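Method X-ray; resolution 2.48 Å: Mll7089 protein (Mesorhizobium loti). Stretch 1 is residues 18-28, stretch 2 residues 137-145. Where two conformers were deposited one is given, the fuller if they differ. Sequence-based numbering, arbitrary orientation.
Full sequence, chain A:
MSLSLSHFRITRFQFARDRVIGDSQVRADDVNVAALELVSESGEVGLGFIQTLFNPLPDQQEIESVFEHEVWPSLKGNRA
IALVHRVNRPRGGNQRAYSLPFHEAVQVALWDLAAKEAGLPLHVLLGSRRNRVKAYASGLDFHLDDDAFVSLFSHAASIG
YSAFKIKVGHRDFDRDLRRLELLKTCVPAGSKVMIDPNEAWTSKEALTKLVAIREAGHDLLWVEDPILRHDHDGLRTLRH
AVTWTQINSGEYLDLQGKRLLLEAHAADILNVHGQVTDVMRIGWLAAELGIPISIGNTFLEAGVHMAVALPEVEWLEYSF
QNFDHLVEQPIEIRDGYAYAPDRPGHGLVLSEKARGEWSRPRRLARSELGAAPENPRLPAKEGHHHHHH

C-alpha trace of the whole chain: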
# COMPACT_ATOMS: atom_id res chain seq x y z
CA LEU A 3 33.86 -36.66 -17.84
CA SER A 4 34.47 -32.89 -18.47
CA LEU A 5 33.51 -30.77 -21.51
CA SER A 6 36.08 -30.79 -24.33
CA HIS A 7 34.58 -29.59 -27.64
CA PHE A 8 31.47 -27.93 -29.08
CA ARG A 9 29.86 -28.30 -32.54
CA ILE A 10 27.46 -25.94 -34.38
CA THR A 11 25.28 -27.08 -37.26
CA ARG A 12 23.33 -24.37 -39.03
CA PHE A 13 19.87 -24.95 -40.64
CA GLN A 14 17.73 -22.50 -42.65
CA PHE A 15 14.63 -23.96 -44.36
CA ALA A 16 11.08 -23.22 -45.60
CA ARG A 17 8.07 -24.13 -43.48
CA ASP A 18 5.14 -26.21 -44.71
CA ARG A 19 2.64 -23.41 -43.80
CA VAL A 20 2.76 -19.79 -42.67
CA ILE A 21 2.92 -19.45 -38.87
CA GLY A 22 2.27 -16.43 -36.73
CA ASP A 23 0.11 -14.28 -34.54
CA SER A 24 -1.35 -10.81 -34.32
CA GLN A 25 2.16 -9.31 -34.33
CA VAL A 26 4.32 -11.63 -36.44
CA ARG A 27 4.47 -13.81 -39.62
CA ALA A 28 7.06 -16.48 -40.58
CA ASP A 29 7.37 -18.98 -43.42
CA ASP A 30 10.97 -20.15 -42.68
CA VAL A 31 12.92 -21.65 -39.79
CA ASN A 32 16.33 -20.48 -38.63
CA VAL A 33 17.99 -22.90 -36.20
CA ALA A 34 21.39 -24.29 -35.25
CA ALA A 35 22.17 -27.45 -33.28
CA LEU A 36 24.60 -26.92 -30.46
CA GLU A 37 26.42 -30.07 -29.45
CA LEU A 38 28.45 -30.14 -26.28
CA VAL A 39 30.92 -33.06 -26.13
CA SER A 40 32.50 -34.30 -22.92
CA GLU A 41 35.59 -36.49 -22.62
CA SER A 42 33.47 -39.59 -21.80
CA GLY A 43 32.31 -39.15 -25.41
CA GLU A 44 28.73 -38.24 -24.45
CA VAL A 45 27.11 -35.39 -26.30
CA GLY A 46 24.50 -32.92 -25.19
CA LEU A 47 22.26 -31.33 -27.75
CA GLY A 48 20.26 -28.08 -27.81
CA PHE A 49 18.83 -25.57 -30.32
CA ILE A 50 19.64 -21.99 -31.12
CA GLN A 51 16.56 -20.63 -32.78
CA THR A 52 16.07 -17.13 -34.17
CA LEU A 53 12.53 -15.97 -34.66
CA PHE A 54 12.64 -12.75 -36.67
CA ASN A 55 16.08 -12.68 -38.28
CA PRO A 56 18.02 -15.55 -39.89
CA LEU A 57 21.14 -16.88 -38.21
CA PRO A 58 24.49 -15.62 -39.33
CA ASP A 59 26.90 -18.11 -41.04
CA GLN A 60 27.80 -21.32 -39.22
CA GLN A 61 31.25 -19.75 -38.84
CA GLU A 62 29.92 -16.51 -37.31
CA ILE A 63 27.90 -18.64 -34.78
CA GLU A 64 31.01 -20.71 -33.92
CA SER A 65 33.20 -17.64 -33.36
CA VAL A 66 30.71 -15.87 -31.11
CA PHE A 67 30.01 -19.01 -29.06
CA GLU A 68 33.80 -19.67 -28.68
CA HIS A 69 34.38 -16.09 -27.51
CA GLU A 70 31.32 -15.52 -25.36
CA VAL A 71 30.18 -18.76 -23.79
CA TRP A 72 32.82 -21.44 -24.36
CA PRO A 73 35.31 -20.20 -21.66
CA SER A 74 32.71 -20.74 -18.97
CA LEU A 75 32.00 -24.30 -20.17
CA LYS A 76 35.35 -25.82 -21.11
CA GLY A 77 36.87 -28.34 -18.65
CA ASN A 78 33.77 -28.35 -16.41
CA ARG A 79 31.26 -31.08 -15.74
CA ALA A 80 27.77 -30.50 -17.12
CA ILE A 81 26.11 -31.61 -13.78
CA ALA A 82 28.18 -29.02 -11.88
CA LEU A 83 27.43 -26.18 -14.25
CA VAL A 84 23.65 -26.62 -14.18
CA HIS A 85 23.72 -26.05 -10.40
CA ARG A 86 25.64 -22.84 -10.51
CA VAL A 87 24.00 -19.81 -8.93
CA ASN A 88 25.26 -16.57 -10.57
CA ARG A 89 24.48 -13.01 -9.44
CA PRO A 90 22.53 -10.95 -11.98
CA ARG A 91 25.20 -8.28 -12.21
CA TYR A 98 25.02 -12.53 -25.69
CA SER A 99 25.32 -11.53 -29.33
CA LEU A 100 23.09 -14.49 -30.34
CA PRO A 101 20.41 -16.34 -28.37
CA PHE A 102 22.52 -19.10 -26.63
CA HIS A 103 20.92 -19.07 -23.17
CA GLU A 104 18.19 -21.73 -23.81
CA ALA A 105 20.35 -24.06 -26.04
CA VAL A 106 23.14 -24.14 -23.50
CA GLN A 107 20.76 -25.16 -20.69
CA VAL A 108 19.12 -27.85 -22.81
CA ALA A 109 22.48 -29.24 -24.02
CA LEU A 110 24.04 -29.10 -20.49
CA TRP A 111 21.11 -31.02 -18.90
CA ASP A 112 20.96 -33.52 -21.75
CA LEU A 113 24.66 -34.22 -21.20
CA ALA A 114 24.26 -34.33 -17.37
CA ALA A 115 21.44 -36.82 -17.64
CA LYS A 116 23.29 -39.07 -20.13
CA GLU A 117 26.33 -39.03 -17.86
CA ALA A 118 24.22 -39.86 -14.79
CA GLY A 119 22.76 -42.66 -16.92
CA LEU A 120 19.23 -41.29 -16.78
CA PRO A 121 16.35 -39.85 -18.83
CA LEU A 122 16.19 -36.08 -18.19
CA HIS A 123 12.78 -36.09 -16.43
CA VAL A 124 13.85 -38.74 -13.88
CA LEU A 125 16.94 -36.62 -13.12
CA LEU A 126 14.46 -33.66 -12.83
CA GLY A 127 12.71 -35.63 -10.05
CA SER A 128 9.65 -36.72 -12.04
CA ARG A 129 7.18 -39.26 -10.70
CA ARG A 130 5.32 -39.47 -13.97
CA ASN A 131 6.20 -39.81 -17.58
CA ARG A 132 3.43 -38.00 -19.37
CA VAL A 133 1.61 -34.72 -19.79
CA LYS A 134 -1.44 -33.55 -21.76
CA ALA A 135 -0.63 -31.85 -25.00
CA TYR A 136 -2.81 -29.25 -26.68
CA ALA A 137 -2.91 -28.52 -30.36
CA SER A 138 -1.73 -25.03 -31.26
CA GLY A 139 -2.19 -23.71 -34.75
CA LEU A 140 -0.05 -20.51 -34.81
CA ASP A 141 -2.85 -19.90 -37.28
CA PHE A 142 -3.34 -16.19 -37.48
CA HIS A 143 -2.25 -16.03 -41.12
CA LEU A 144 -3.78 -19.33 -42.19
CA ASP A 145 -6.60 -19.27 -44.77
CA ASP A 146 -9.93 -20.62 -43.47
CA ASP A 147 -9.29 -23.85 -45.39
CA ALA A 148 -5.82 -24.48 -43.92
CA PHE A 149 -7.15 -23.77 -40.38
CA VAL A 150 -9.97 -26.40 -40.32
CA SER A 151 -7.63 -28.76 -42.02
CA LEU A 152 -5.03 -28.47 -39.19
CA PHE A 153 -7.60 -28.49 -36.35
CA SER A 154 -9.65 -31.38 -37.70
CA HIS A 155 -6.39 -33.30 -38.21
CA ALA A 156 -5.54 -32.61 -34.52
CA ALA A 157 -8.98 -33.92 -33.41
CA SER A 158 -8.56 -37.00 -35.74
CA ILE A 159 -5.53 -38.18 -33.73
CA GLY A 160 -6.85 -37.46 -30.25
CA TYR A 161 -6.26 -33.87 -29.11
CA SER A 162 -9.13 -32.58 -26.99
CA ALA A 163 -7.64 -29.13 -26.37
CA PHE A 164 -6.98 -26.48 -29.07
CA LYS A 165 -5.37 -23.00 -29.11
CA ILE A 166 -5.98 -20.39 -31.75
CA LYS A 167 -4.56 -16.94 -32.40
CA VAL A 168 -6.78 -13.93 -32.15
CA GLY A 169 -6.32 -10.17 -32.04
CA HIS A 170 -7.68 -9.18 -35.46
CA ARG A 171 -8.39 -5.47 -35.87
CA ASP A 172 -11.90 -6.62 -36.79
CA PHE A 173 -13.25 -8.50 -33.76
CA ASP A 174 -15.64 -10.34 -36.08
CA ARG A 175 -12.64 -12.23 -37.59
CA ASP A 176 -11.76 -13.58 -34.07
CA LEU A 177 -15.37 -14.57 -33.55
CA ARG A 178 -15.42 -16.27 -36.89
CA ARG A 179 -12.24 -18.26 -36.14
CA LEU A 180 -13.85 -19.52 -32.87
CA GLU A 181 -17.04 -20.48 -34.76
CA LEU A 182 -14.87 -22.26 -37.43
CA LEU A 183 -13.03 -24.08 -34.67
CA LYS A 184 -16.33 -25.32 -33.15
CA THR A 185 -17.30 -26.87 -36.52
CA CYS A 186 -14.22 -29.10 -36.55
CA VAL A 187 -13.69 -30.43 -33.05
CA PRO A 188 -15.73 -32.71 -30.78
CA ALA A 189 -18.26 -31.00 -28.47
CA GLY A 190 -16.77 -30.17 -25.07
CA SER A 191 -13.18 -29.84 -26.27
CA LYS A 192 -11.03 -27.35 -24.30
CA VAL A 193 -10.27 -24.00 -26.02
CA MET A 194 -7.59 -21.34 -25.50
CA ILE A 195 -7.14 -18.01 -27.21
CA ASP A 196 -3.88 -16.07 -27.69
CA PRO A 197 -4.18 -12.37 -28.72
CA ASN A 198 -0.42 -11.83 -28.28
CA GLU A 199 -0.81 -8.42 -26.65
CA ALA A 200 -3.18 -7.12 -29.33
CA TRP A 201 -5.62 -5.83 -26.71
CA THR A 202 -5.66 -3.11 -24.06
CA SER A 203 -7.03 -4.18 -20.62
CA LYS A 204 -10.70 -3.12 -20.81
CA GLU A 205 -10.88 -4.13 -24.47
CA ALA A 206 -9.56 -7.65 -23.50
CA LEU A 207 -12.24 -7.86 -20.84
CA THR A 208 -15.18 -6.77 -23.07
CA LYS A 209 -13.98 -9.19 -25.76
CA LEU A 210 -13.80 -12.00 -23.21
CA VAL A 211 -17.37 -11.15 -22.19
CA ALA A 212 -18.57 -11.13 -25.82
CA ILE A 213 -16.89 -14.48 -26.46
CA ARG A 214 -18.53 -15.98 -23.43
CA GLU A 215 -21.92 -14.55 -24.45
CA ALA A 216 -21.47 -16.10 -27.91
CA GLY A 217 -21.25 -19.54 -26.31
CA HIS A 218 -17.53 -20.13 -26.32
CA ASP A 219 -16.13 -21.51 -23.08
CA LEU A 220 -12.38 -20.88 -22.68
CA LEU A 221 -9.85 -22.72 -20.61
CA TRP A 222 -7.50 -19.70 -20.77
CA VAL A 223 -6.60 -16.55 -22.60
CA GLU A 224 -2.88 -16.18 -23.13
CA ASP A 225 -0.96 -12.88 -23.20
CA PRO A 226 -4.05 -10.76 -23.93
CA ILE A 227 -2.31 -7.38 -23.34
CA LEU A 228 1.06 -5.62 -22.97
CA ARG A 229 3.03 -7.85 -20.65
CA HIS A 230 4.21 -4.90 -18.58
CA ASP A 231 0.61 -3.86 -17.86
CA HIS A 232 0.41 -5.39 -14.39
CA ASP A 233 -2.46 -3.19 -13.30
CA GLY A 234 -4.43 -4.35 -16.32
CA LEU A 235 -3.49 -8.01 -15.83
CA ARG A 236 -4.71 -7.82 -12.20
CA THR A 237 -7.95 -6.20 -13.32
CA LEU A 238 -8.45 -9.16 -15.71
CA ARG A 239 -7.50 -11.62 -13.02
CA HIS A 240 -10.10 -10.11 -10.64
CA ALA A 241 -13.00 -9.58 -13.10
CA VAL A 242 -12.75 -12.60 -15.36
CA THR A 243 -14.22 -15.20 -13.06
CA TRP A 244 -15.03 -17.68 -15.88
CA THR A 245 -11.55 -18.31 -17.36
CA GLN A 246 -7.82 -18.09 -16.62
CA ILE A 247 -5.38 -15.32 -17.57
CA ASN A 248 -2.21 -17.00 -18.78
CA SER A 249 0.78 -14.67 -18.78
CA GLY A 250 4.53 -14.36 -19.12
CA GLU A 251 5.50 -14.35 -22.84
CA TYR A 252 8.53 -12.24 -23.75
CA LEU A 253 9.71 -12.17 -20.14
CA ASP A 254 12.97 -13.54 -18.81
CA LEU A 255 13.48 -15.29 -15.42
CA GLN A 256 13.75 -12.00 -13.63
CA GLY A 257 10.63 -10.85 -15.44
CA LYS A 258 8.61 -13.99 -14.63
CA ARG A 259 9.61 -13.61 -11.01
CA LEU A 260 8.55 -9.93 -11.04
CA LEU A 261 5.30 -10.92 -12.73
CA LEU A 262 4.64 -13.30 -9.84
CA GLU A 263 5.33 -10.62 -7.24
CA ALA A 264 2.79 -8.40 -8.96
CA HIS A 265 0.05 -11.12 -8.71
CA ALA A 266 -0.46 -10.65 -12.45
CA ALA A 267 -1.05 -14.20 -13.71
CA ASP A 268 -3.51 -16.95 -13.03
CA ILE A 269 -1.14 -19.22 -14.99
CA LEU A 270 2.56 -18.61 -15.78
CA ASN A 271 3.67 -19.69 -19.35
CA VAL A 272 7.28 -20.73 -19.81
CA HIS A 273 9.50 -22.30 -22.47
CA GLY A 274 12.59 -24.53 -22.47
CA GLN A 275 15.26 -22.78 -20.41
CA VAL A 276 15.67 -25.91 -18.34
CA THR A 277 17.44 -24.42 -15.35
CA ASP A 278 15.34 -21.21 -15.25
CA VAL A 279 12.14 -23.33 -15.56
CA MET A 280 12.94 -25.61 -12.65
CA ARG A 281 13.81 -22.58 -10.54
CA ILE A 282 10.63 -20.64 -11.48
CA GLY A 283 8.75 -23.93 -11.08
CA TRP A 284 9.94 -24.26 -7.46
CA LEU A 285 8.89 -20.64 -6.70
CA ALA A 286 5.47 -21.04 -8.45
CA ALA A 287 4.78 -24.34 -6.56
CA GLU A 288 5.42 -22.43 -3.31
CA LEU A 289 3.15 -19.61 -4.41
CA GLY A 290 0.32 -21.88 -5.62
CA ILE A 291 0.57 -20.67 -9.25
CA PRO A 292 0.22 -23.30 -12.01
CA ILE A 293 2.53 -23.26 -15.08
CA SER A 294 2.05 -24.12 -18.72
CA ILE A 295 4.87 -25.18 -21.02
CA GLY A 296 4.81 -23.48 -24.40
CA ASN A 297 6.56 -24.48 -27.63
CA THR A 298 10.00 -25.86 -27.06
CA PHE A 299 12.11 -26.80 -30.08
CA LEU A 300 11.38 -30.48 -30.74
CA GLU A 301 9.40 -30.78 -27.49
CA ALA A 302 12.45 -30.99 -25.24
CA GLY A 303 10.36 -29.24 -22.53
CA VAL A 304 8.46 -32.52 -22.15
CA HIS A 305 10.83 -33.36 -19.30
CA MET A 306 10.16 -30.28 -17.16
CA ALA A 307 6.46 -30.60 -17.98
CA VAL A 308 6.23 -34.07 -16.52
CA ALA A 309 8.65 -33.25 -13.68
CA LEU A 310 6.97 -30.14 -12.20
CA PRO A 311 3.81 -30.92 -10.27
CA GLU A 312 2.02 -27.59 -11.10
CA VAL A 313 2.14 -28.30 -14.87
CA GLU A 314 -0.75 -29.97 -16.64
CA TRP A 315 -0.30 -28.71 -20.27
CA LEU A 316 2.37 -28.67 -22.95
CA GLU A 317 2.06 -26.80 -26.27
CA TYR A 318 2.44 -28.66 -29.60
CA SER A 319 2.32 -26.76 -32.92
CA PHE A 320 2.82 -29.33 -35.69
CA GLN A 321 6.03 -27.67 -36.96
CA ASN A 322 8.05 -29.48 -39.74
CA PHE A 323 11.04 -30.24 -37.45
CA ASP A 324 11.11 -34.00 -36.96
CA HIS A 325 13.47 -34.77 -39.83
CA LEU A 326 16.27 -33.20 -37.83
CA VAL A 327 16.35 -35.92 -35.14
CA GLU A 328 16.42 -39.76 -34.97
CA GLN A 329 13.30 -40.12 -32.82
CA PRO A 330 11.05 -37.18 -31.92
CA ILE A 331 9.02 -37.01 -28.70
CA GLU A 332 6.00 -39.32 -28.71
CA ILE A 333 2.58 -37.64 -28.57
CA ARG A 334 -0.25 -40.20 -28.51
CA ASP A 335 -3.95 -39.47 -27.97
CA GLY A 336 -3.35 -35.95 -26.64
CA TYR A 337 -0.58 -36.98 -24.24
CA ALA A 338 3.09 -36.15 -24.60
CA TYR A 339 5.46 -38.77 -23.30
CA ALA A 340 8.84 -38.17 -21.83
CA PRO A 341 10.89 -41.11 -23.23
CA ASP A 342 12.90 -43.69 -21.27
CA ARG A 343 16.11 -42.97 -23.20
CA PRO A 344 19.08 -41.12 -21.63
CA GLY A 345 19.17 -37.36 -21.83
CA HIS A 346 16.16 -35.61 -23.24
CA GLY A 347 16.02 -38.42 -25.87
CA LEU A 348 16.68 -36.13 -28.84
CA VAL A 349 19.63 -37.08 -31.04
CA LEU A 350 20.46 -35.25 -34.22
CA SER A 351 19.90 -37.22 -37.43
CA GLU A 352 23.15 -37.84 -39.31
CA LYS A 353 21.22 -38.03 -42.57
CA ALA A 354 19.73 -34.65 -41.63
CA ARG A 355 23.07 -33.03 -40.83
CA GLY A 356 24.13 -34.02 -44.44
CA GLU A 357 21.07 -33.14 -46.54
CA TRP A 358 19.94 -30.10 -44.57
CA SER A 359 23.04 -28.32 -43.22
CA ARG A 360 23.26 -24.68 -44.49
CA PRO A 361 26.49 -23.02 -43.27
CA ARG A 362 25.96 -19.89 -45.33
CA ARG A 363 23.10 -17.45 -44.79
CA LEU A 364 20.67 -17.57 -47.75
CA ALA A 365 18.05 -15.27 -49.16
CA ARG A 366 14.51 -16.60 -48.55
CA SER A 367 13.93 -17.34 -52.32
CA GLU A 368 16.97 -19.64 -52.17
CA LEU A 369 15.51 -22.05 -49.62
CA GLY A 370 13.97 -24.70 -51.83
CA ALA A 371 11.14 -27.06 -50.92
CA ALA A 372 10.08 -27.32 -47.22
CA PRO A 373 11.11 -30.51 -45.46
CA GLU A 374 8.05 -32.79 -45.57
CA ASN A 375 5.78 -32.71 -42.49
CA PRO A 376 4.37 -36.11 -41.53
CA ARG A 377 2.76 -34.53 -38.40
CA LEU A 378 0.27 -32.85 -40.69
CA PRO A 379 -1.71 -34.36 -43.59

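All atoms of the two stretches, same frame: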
# COMPACT_ATOMS: atom_id res chain seq x y z
N ASP A 18 6.26 -25.66 -43.96
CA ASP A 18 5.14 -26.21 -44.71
C ASP A 18 3.86 -25.34 -44.73
O ASP A 18 2.99 -25.57 -45.56
CB ASP A 18 4.83 -27.64 -44.24
CG ASP A 18 4.32 -27.72 -42.80
OD1 ASP A 18 4.74 -26.91 -41.90
OD2 ASP A 18 3.48 -28.64 -42.58
N ARG A 19 3.76 -24.35 -43.85
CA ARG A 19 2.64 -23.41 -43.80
C ARG A 19 3.17 -22.12 -43.21
O ARG A 19 4.23 -22.12 -42.57
CB ARG A 19 1.54 -23.96 -42.87
CG ARG A 19 1.87 -23.86 -41.38
CD ARG A 19 0.84 -24.53 -40.46
NE ARG A 19 1.52 -25.49 -39.59
CZ ARG A 19 1.60 -25.49 -38.27
NH1 ARG A 19 0.99 -24.62 -37.49
NH2 ARG A 19 2.26 -26.46 -37.72
N VAL A 20 2.44 -21.02 -43.40
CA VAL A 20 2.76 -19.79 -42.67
C VAL A 20 2.34 -19.94 -41.21
O VAL A 20 1.22 -20.44 -40.93
CB VAL A 20 2.09 -18.51 -43.30
CG1 VAL A 20 2.49 -17.24 -42.52
CG2 VAL A 20 2.55 -18.32 -44.73
N ILE A 21 3.25 -19.54 -40.30
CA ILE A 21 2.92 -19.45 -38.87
C ILE A 21 2.88 -18.00 -38.42
O ILE A 21 3.48 -17.14 -39.02
CB ILE A 21 3.89 -20.22 -37.92
CG1 ILE A 21 5.26 -19.54 -37.85
CG2 ILE A 21 3.90 -21.69 -38.26
CD1 ILE A 21 6.11 -19.98 -36.70
N GLY A 22 2.16 -17.73 -37.36
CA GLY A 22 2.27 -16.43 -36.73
C GLY A 22 1.11 -16.08 -35.84
O GLY A 22 0.28 -16.93 -35.49
N ASP A 23 1.05 -14.80 -35.52
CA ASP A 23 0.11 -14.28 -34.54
C ASP A 23 -0.16 -12.83 -34.89
O ASP A 23 0.26 -12.34 -35.93
CB ASP A 23 0.72 -14.40 -33.15
CG ASP A 23 2.05 -13.68 -33.04
OD1 ASP A 23 2.19 -12.54 -33.55
OD2 ASP A 23 2.98 -14.24 -32.46
N SER A 24 -0.83 -12.12 -33.99
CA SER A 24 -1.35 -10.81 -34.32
C SER A 24 -0.23 -9.83 -34.61
O SER A 24 -0.48 -8.79 -35.12
CB SER A 24 -2.24 -10.29 -33.19
OG SER A 24 -1.46 -9.94 -32.06
N GLN A 25 0.99 -10.19 -34.26
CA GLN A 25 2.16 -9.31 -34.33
C GLN A 25 3.16 -9.73 -35.42
O GLN A 25 3.91 -8.91 -35.92
CB GLN A 25 2.94 -9.35 -33.01
CG GLN A 25 2.53 -8.35 -31.94
CD GLN A 25 3.60 -8.21 -30.84
OE1 GLN A 25 3.49 -8.79 -29.73
NE2 GLN A 25 4.63 -7.44 -31.14
N VAL A 26 3.19 -11.02 -35.74
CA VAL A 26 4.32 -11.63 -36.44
C VAL A 26 3.90 -12.69 -37.46
O VAL A 26 2.88 -13.38 -37.29
CB VAL A 26 5.28 -12.21 -35.33
CG1 VAL A 26 5.91 -13.52 -35.71
CG2 VAL A 26 6.32 -11.17 -34.86
N ARG A 27 4.69 -12.83 -38.52
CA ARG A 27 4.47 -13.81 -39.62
C ARG A 27 5.84 -14.46 -39.92
O ARG A 27 6.88 -13.78 -39.89
CB ARG A 27 3.92 -13.08 -40.87
CG ARG A 27 3.39 -13.96 -42.02
CD ARG A 27 2.60 -13.20 -43.17
NE ARG A 27 2.35 -14.08 -44.34
CZ ARG A 27 1.23 -14.12 -45.08
NH1 ARG A 27 0.17 -13.34 -44.83
NH2 ARG A 27 1.17 -14.98 -46.10
N ALA A 28 5.84 -15.76 -40.18
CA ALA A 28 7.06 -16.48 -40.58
C ALA A 28 6.74 -17.67 -41.44
O ALA A 28 5.90 -18.48 -41.06
CB ALA A 28 7.89 -16.94 -39.36
N ALA A 137 -3.26 -28.75 -28.98
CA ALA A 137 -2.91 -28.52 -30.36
C ALA A 137 -2.96 -27.01 -30.58
O ALA A 137 -3.95 -26.41 -30.28
CB ALA A 137 -3.90 -29.23 -31.28
N SER A 138 -1.89 -26.45 -31.12
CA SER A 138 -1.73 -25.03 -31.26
C SER A 138 -1.39 -24.69 -32.70
O SER A 138 -0.39 -25.12 -33.24
CB SER A 138 -0.64 -24.59 -30.31
OG SER A 138 -0.34 -23.24 -30.46
N GLY A 139 -2.22 -23.89 -33.32
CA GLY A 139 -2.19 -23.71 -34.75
C GLY A 139 -1.22 -22.66 -35.23
O GLY A 139 -0.74 -22.78 -36.34
N LEU A 140 -0.91 -21.66 -34.39
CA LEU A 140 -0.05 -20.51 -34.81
C LEU A 140 -0.64 -19.97 -36.12
O LEU A 140 0.06 -19.68 -37.10
CB LEU A 140 1.44 -20.95 -34.96
CG LEU A 140 2.06 -21.80 -33.83
CD1 LEU A 140 3.50 -22.24 -34.11
CD2 LEU A 140 2.00 -21.11 -32.42
N ASP A 141 -1.97 -19.85 -36.08
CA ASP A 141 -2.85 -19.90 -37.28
C ASP A 141 -3.35 -18.57 -37.68
O ASP A 141 -4.28 -18.51 -38.43
CB ASP A 141 -4.12 -20.70 -36.97
CG ASP A 141 -4.88 -20.13 -35.74
OD1 ASP A 141 -4.45 -20.49 -34.64
OD2 ASP A 141 -5.83 -19.30 -35.88
N PHE A 142 -2.78 -17.49 -37.19
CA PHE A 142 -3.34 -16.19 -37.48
C PHE A 142 -3.35 -15.87 -38.97
O PHE A 142 -4.20 -15.12 -39.46
CB PHE A 142 -2.55 -15.12 -36.72
CG PHE A 142 -3.21 -13.78 -36.71
CD1 PHE A 142 -4.24 -13.49 -35.77
CD2 PHE A 142 -2.84 -12.81 -37.64
CE1 PHE A 142 -4.88 -12.24 -35.74
CE2 PHE A 142 -3.45 -11.53 -37.63
CZ PHE A 142 -4.50 -11.24 -36.69
N HIS A 143 -2.41 -16.43 -39.72
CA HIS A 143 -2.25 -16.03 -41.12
C HIS A 143 -2.80 -17.08 -42.05
O HIS A 143 -2.93 -16.85 -43.25
CB HIS A 143 -0.79 -15.74 -41.41
CG HIS A 143 -0.30 -14.53 -40.71
ND1 HIS A 143 -0.78 -13.27 -40.98
CD2 HIS A 143 0.60 -14.38 -39.71
CE1 HIS A 143 -0.19 -12.39 -40.20
NE2 HIS A 143 0.65 -13.04 -39.42
N LEU A 144 -3.17 -18.22 -41.46
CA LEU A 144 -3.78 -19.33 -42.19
C LEU A 144 -5.10 -18.95 -42.89
O LEU A 144 -5.93 -18.27 -42.29
CB LEU A 144 -3.99 -20.50 -41.23
CG LEU A 144 -3.17 -21.78 -41.47
CD1 LEU A 144 -1.79 -21.51 -42.07
CD2 LEU A 144 -3.04 -22.63 -40.22
N ASP A 145 -5.28 -19.39 -44.13
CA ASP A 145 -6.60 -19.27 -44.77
C ASP A 145 -7.59 -20.19 -44.06
O ASP A 145 -7.19 -21.20 -43.49
CB ASP A 145 -6.57 -19.53 -46.30
CG ASP A 145 -6.13 -20.96 -46.67
OD1 ASP A 145 -7.01 -21.85 -46.86
OD2 ASP A 145 -4.91 -21.21 -46.80
O HOH W 1 -0.03 -21.92 -38.94
O HOH W 2 -0.40 -18.30 -39.34

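Stretch 2 enters the contact from the end of a β-strand. Ala137 and Ser138 contribute almost nothing, and the packing against the hairpin of stretch 1 begins where the strand gives way to loop. At Gly139 the backbone carbonyl faces the long side chain of Arg19, whose NH1 lies 2.8 Å from Gly139 O, at the edge of the guanidinium and near its plane. A water oxygen lies 2.8 Å from Gly139 O and 2.8 Å from Val20 O, between the two backbones.

Leu140 adopts a left-handed backbone conformation (phi/psi 51/44) and makes the central backbone link. Its carbonyl accepts a hydrogen bond from the amide of Gly22 (Gly22 N to Leu140 O, 2.9 Å, 154° at the hydrogen), and the same oxygen receives a CA-H...O contact from Ile21 (Ile21 CA to Leu140 O, 3.4 Å). The side chain points toward stretch 1, where Leu140 CB packs 3.9 Å from Ile21 CB. Asp141, by contrast, turns its side chain away; its backbone forms a single β-bridge with Gly22, so the two chains meet without extending into a longer ladder.

Phe142 points back toward the hairpin turn. Its CB approaches Asp23 CA at 3.5 Å, and its ring lies beneath the backbone of Ser24: Ser24 CA sits 3.9 Å from the centroid of the Phe142 ring, only 7° off the ring normal, a well-centred CH-pi contact. The Ser24 CA-to-CB bond points away overall, yet Ser24 CB still lies 4.2 Å from Phe142 CE1.

His143 loses more surface to the contact than any other residue. Its NE2 donates a weak hydrogen bond to the carbonyl of Val26 (His143 NE2 to Val26 O, 3.1 Å, 135°), while Arg27 lies across the imidazole, with Arg27 CG 3.9 Å from the centroid of the His143 ring. The ring edge meets Gly22, with His143 CD2 4.0 Å from Gly22 CA. A CB on Gly22 would fall 2.8 Å from His143 CD2 and 2.1 Å from Val26 O, and the backbone angles of Gly22 themselves call for glycine. A second water accepts from the His143 amide (2.8 Å from His143 N) and donates to Leu140 O (2.7 Å from the water oxygen) and to Val20 O (3.1 Å), tying the two stretches together.

Leu144 closes the contact, its CD1 reaching to 3.4 Å from Val20 O and 4.2 Å from Arg19 CB. Asp145 lies beyond reach and caps the helix that follows.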